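Local coordinates for protein ribonucleoside-diphosphate reductase (Pseudomonas aeruginosa, PDB 5IM3) that probably reduces ribonucleoside diphosphates to deoxyribonucleotides for DNA synthesis, under allosteric control by bound nucleotides such as dATP, at residues A[610-615]-A[621-626]; A[670-675]-A[682-687]. All coordinates share one frame; numbering follows the deposited sequence.

Contact 1. Residues A[610-615]-A[621-626]; sequences VNHIVD and AKLEKT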
loop_
_atom_site.group_PDB
_atom_site.type_symbol
_atom_site.label_atom_id
_atom_site.label_comp_id
_atom_site.label_asym_id
_atom_site.label_seq_id
_atom_site.Cartn_x
_atom_site.Cartn_y
_atom_site.Cartn_z
ATOM N N VAL A 610 -35.461 29.353 -17.169
ATOM C CA VAL A 610 -35.269 30.622 -16.472
ATOM C C VAL A 610 -36.222 31.679 -17.012
ATOM O O VAL A 610 -36.813 32.450 -16.248
ATOM C CB VAL A 610 -33.802 31.075 -16.581
ATOM C CG1 VAL A 610 -33.645 32.536 -16.133
ATOM C CG2 VAL A 610 -32.915 30.159 -15.751
ATOM N N ASN A 611 -36.382 31.738 -18.334
ATOM C CA ASN A 611 -37.276 32.719 -18.936
ATOM C C ASN A 611 -38.745 32.400 -18.706
ATOM O O ASN A 611 -39.603 33.129 -19.221
ATOM C CB ASN A 611 -37.001 32.827 -20.436
ATOM C CG ASN A 611 -35.865 33.780 -20.753
ATOM O OD1 ASN A 611 -35.020 34.064 -19.904
ATOM N ND2 ASN A 611 -35.845 34.288 -21.981
ATOM N N HIS A 612 -39.058 31.339 -17.958
ATOM C CA HIS A 612 -40.434 31.009 -17.611
ATOM C C HIS A 612 -40.649 30.997 -16.103
ATOM O O HIS A 612 -41.611 30.391 -15.619
ATOM C CB HIS A 612 -40.824 29.668 -18.232
ATOM C CG HIS A 612 -40.702 29.653 -19.721
ATOM N ND1 HIS A 612 -39.494 29.486 -20.364
ATOM C CD2 HIS A 612 -41.628 29.821 -20.693
ATOM C CE1 HIS A 612 -39.687 29.534 -21.670
ATOM N NE2 HIS A 612 -40.971 29.739 -21.896
ATOM N N ILE A 613 -39.767 31.655 -15.354
ATOM C CA ILE A 613 -39.929 31.862 -13.921
ATOM C C ILE A 613 -40.187 33.346 -13.702
ATOM O O ILE A 613 -39.329 34.186 -14.002
ATOM C CB ILE A 613 -38.697 31.393 -13.129
ATOM C CG1 ILE A 613 -38.435 29.899 -13.358
ATOM C CG2 ILE A 613 -38.878 31.683 -11.638
ATOM C CD1 ILE A 613 -39.529 28.983 -12.832
ATOM N N VAL A 614 -41.365 33.666 -13.180
ATOM C CA VAL A 614 -41.735 35.051 -12.912
ATOM C C VAL A 614 -41.438 35.358 -11.448
ATOM O O VAL A 614 -40.348 35.051 -10.950
ATOM C CB VAL A 614 -43.210 35.313 -13.275
ATOM C CG1 VAL A 614 -43.378 35.301 -14.784
ATOM C CG2 VAL A 614 -44.126 34.276 -12.617
ATOM N N ASP A 615 -42.390 35.967 -10.745
ATOM C CA ASP A 615 -42.195 36.282 -9.339
ATOM C C ASP A 615 -42.159 35.001 -8.516
ATOM O O ASP A 615 -43.061 34.747 -7.711
ATOM C CB ASP A 615 -43.303 37.217 -8.853
ATOM C CG ASP A 615 -43.440 38.454 -9.722
ATOM O OD1 ASP A 615 -44.343 38.481 -10.584
ATOM O OD2 ASP A 615 -42.639 39.398 -9.547
ATOM N N ALA A 621 -48.592 29.777 -18.370
ATOM C CA ALA A 621 -49.177 30.280 -19.610
ATOM C C ALA A 621 -48.109 30.531 -20.669
ATOM O O ALA A 621 -48.242 30.090 -21.817
ATOM C CB ALA A 621 -49.967 31.559 -19.332
ATOM N N LYS A 622 -47.041 31.247 -20.304
ATOM C CA LYS A 622 -45.987 31.542 -21.269
ATOM C C LYS A 622 -45.298 30.271 -21.741
ATOM O O LYS A 622 -44.777 30.224 -22.862
ATOM C CB LYS A 622 -44.968 32.501 -20.650
ATOM C CG LYS A 622 -43.887 32.973 -21.613
ATOM C CD LYS A 622 -42.873 33.876 -20.927
ATOM C CE LYS A 622 -41.814 34.361 -21.906
ATOM N NZ LYS A 622 -40.758 35.170 -21.238
ATOM N N LEU A 623 -45.294 29.231 -20.905
ATOM C CA LEU A 623 -44.623 27.988 -21.261
ATOM C C LEU A 623 -45.317 27.302 -22.430
ATOM O O LEU A 623 -44.654 26.765 -23.326
ATOM C CB LEU A 623 -44.579 27.067 -20.043
ATOM C CG LEU A 623 -43.785 25.767 -20.172
ATOM C CD1 LEU A 623 -42.307 26.041 -20.412
ATOM C CD2 LEU A 623 -43.987 24.936 -18.917
ATOM N N GLU A 624 -46.652 27.308 -22.443
ATOM C CA GLU A 624 -47.382 26.674 -23.536
ATOM C C GLU A 624 -47.050 27.329 -24.871
ATOM O O GLU A 624 -46.816 26.637 -25.869
ATOM C CB GLU A 624 -48.885 26.733 -23.265
ATOM C CG GLU A 624 -49.741 26.230 -24.421
ATOM C CD GLU A 624 -51.206 26.108 -24.061
ATOM O OE1 GLU A 624 -51.589 26.536 -22.951
ATOM O OE2 GLU A 624 -51.977 25.580 -24.889
ATOM N N LYS A 625 -47.019 28.664 -24.908
ATOM C CA LYS A 625 -46.735 29.367 -26.155
ATOM C C LYS A 625 -45.352 29.017 -26.689
ATOM O O LYS A 625 -45.178 28.809 -27.895
ATOM C CB LYS A 625 -46.861 30.873 -25.941
ATOM C CG LYS A 625 -48.281 31.323 -25.659
ATOM C CD LYS A 625 -48.329 32.277 -24.486
ATOM C CE LYS A 625 -49.748 32.700 -24.170
ATOM N NZ LYS A 625 -49.790 33.593 -22.982
ATOM N N THR A 626 -44.352 28.947 -25.810
ATOM C CA THR A 626 -43.000 28.639 -26.261
ATOM C C THR A 626 -42.885 27.189 -26.719
ATOM O O THR A 626 -42.214 26.900 -27.716
ATOM C CB THR A 626 -42.001 28.930 -25.144
ATOM O OG1 THR A 626 -42.355 28.166 -23.987
ATOM C CG2 THR A 626 -42.006 30.419 -24.797
#

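Contact 2. Residues A[670-675]-A[682-687]; sequences YLQHIP and IAFADQ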
loop_
_atom_site.group_PDB
_atom_site.type_symbol
_atom_site.label_atom_id
_atom_site.label_comp_id
_atom_site.label_asym_id
_atom_site.label_seq_id
_atom_site.Cartn_x
_atom_site.Cartn_y
_atom_site.Cartn_z
ATOM N N TYR A 670 -32.824 28.329 -8.148
ATOM C CA TYR A 670 -32.380 29.521 -7.433
ATOM C C TYR A 670 -33.501 30.547 -7.331
ATOM O O TYR A 670 -33.748 31.113 -6.259
ATOM C CB TYR A 670 -31.167 30.140 -8.134
ATOM C CG TYR A 670 -29.894 29.317 -8.092
ATOM C CD1 TYR A 670 -29.632 28.441 -7.044
ATOM C CD2 TYR A 670 -28.947 29.428 -9.103
ATOM C CE1 TYR A 670 -28.464 27.697 -7.008
ATOM C CE2 TYR A 670 -27.780 28.687 -9.077
ATOM C CZ TYR A 670 -27.542 27.825 -8.027
ATOM O OH TYR A 670 -26.379 27.090 -7.997
ATOM N N LEU A 671 -34.190 30.807 -8.445
ATOM C CA LEU A 671 -35.232 31.828 -8.451
ATOM C C LEU A 671 -36.381 31.489 -7.516
ATOM O O LEU A 671 -37.108 32.393 -7.094
ATOM C CB LEU A 671 -35.762 32.027 -9.872
ATOM C CG LEU A 671 -34.775 32.634 -10.870
ATOM C CD1 LEU A 671 -35.403 32.736 -12.252
ATOM C CD2 LEU A 671 -34.301 34.004 -10.398
ATOM N N GLN A 672 -36.568 30.214 -7.193
ATOM C CA GLN A 672 -37.560 29.792 -6.218
ATOM C C GLN A 672 -36.952 29.560 -4.840
ATOM O O GLN A 672 -37.680 29.233 -3.899
ATOM C CB GLN A 672 -38.258 28.518 -6.706
ATOM C CG GLN A 672 -38.869 28.650 -8.098
ATOM C CD GLN A 672 -39.406 27.338 -8.628
ATOM O OE1 GLN A 672 -40.530 26.946 -8.319
ATOM N NE2 GLN A 672 -38.601 26.648 -9.432
ATOM N N HIS A 673 -35.636 29.739 -4.702
ATOM C CA HIS A 673 -34.928 29.492 -3.446
ATOM C C HIS A 673 -35.133 28.056 -2.975
ATOM O O HIS A 673 -35.283 27.787 -1.780
ATOM C CB HIS A 673 -35.355 30.489 -2.368
ATOM C CG HIS A 673 -35.021 31.909 -2.702
ATOM N ND1 HIS A 673 -35.869 32.723 -3.420
ATOM C CD2 HIS A 673 -33.925 32.655 -2.427
ATOM C CE1 HIS A 673 -35.314 33.913 -3.566
ATOM N NE2 HIS A 673 -34.133 33.898 -2.974
ATOM N N ILE A 674 -35.140 27.128 -3.923
ATOM C CA ILE A 674 -35.255 25.700 -3.637
ATOM C C ILE A 674 -33.860 25.092 -3.744
ATOM O O ILE A 674 -33.241 25.188 -4.816
ATOM C CB ILE A 674 -36.223 24.998 -4.600
ATOM C CG1 ILE A 674 -37.618 25.626 -4.522
ATOM C CG2 ILE A 674 -36.287 23.506 -4.279
ATOM C CD1 ILE A 674 -38.604 25.033 -5.520
ATOM N N PRO A 675 -33.330 24.475 -2.688
ATOM C CA PRO A 675 -32.072 23.737 -2.841
ATOM C C PRO A 675 -32.300 22.462 -3.631
ATOM O O PRO A 675 -33.347 21.821 -3.519
ATOM C CB PRO A 675 -31.651 23.442 -1.396
ATOM C CG PRO A 675 -32.921 23.458 -0.622
ATOM C CD PRO A 675 -33.804 24.474 -1.292
ATOM N N ILE A 682 -37.401 18.080 -6.008
ATOM C CA ILE A 682 -37.958 16.886 -6.633
ATOM C C ILE A 682 -39.386 17.150 -7.092
ATOM O O ILE A 682 -39.812 16.679 -8.154
ATOM C CB ILE A 682 -37.875 15.701 -5.652
ATOM C CG1 ILE A 682 -36.422 15.229 -5.540
ATOM C CG2 ILE A 682 -38.791 14.565 -6.085
ATOM C CD1 ILE A 682 -36.205 14.103 -4.547
ATOM N N ALA A 683 -40.145 17.910 -6.301
ATOM C CA ALA A 683 -41.513 18.249 -6.678
ATOM C C ALA A 683 -41.537 19.159 -7.900
ATOM O O ALA A 683 -42.332 18.954 -8.826
ATOM C CB ALA A 683 -42.229 18.908 -5.501
ATOM N N PHE A 684 -40.677 20.181 -7.920
ATOM C CA PHE A 684 -40.631 21.080 -9.068
ATOM C C PHE A 684 -40.190 20.346 -10.331
ATOM O O PHE A 684 -40.690 20.626 -11.426
ATOM C CB PHE A 684 -39.699 22.257 -8.783
ATOM C CG PHE A 684 -39.447 23.125 -9.979
ATOM C CD1 PHE A 684 -40.455 23.926 -10.495
ATOM C CD2 PHE A 684 -38.206 23.138 -10.594
ATOM C CE1 PHE A 684 -40.228 24.723 -11.603
ATOM C CE2 PHE A 684 -37.972 23.934 -11.701
ATOM C CZ PHE A 684 -38.984 24.726 -12.208
ATOM N N ALA A 685 -39.247 19.408 -10.200
ATOM C CA ALA A 685 -38.799 18.642 -11.361
ATOM C C ALA A 685 -39.928 17.789 -11.923
ATOM O O ALA A 685 -40.063 17.643 -13.144
ATOM C CB ALA A 685 -37.612 17.757 -10.984
ATOM N N ASP A 686 -40.747 17.215 -11.041
ATOM C CA ASP A 686 -41.879 16.404 -11.479
ATOM C C ASP A 686 -42.909 17.253 -12.213
ATOM O O ASP A 686 -43.291 16.944 -13.347
ATOM C CB ASP A 686 -42.511 15.717 -10.266
ATOM C CG ASP A 686 -43.556 14.686 -10.649
ATOM O OD1 ASP A 686 -44.217 14.852 -11.696
ATOM O OD2 ASP A 686 -43.721 13.704 -9.894
ATOM N N GLN A 687 -43.362 18.338 -11.578
ATOM C CA GLN A 687 -44.483 19.105 -12.109
ATOM C C GLN A 687 -44.087 19.938 -13.322
ATOM O O GLN A 687 -44.903 20.125 -14.231
ATOM C CB GLN A 687 -45.054 20.001 -11.016
ATOM C CG GLN A 687 -45.550 19.232 -9.807
ATOM C CD GLN A 687 -45.927 20.138 -8.656
ATOM O OE1 GLN A 687 -45.622 19.846 -7.499
ATOM N NE2 GLN A 687 -46.592 21.246 -8.963
#

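Contact 1. Residues A[610-615]-A[621-626]
A buried contact of loop against helix, built on His612, which crosses Leu623 and meets Thr626 from the opposite direction, joins the connection that leaves strand 600-608 to the first turns of helix 620-640. Leu623 CD1 sits over one face of the imidazole, 4.1 Å from the His612 ring centroid and displaced toward the rim, a CH-pi contact that suits a branched apolar side chain. His612 NE2 donates to Thr626 OG1 at 3.0 Å. This bond is bent, the oxygen standing 38° out of the ring plane, while the methyl Thr626 CG2 lies in that plane, 3.2 Å from His612 NE2. Thr626 holds its hydroxyl between backbone N and carbonyl carbon (chi1 57°), from where OG1 gives its own proton to Leu623 O at 2.8 Å. A threonine thus serves as acceptor and donor at once. His612 ND1 is bonded to Asn608 O, and the two bonds together hold the ring's rotation; if both are full hydrogen bonds the ring is probably protonated, a state that nearby Lys622 NZ would tend to disfavour. Lys622, fully extended, hydrogen-bonds through NZ to Asn611 O (3.1 Å, in the carbonyl plane). Asn611 ND2 hydrogen-bonds Asp352, with which NZ also pairs weakly. Parallel strands 600-608 and 659-663 have helices 620-640 and 646-655 between them in sequence, so this is the strand-to-helix turn of a beta-alpha-beta connection in the ribonucleotide reductase alpha-beta barrel.

Contact 2. Residues A[670-675]-A[682-687]
Over one face of the Phe684 ring stands the amide nitrogen of Gln672, with NE2 3.2 Å above the plane and centred on the ring; the Phe665 ring also meets Phe684, their planes about 30° apart. The amide stands on edge, its plane 77° from that of the phenyl group. Gln672 OE1 is at nearly the same height as NE2 but displaced beyond the rim, 3.7 Å from Phe684 CD1. In this amide-pi contact the nitrogen lies over the middle of the pi cloud and the oxygen near the rim, where the C-H groups are. NE2 is also hydrogen-bonded to Ala668 O, one turn back in the same helix: one N-H can go there while the other faces the ring, and the bond helps fix the amide's rotation. Phenylalanine is apolar enough for a buried place, yet its electron-rich face accepts a polarised N-H. With CG anti to the backbone N (chi1 172°) it reaches from helix 679-707 across to helix 665-672, where it also meets Leu669. The helix 665-672 closes in a Schellman motif: His673 takes positive phi, and His673 N bonds back to Tyr670 O at 2.8 Å. That reversal carries the chain into the short connection between two successive helices of the barrel domain. Just beyond it, Ile674 points at the second helix, and its CD1 rests 4.4 Å from Phe684 CB, a looser apolar contact at the base of the aromatic side chain.

How the contacts relate
Contact 1 is the more buried and the more polar in its chemistry, with a histidine, a threonine and a lysine making directed bonds. Contact 2 is partly buried and rests on an amide over an aromatic ring and one apolar touch. Each follows one of two parallel neighbouring strands, 600-608 for 610-615 and 659-663 for 670-675; contact 1 joins a loop to a helix, contact 2 one helix to the next. Their centres lie 15 Å apart, and they meet directly where Ile613 CG2 packs 3.6 Å from Leu671 CB. Helix 679-707 links them further: it supplies Phe684 to contact 2, and its later residues Ala691 and Ile692 touch Leu623 of contact 1.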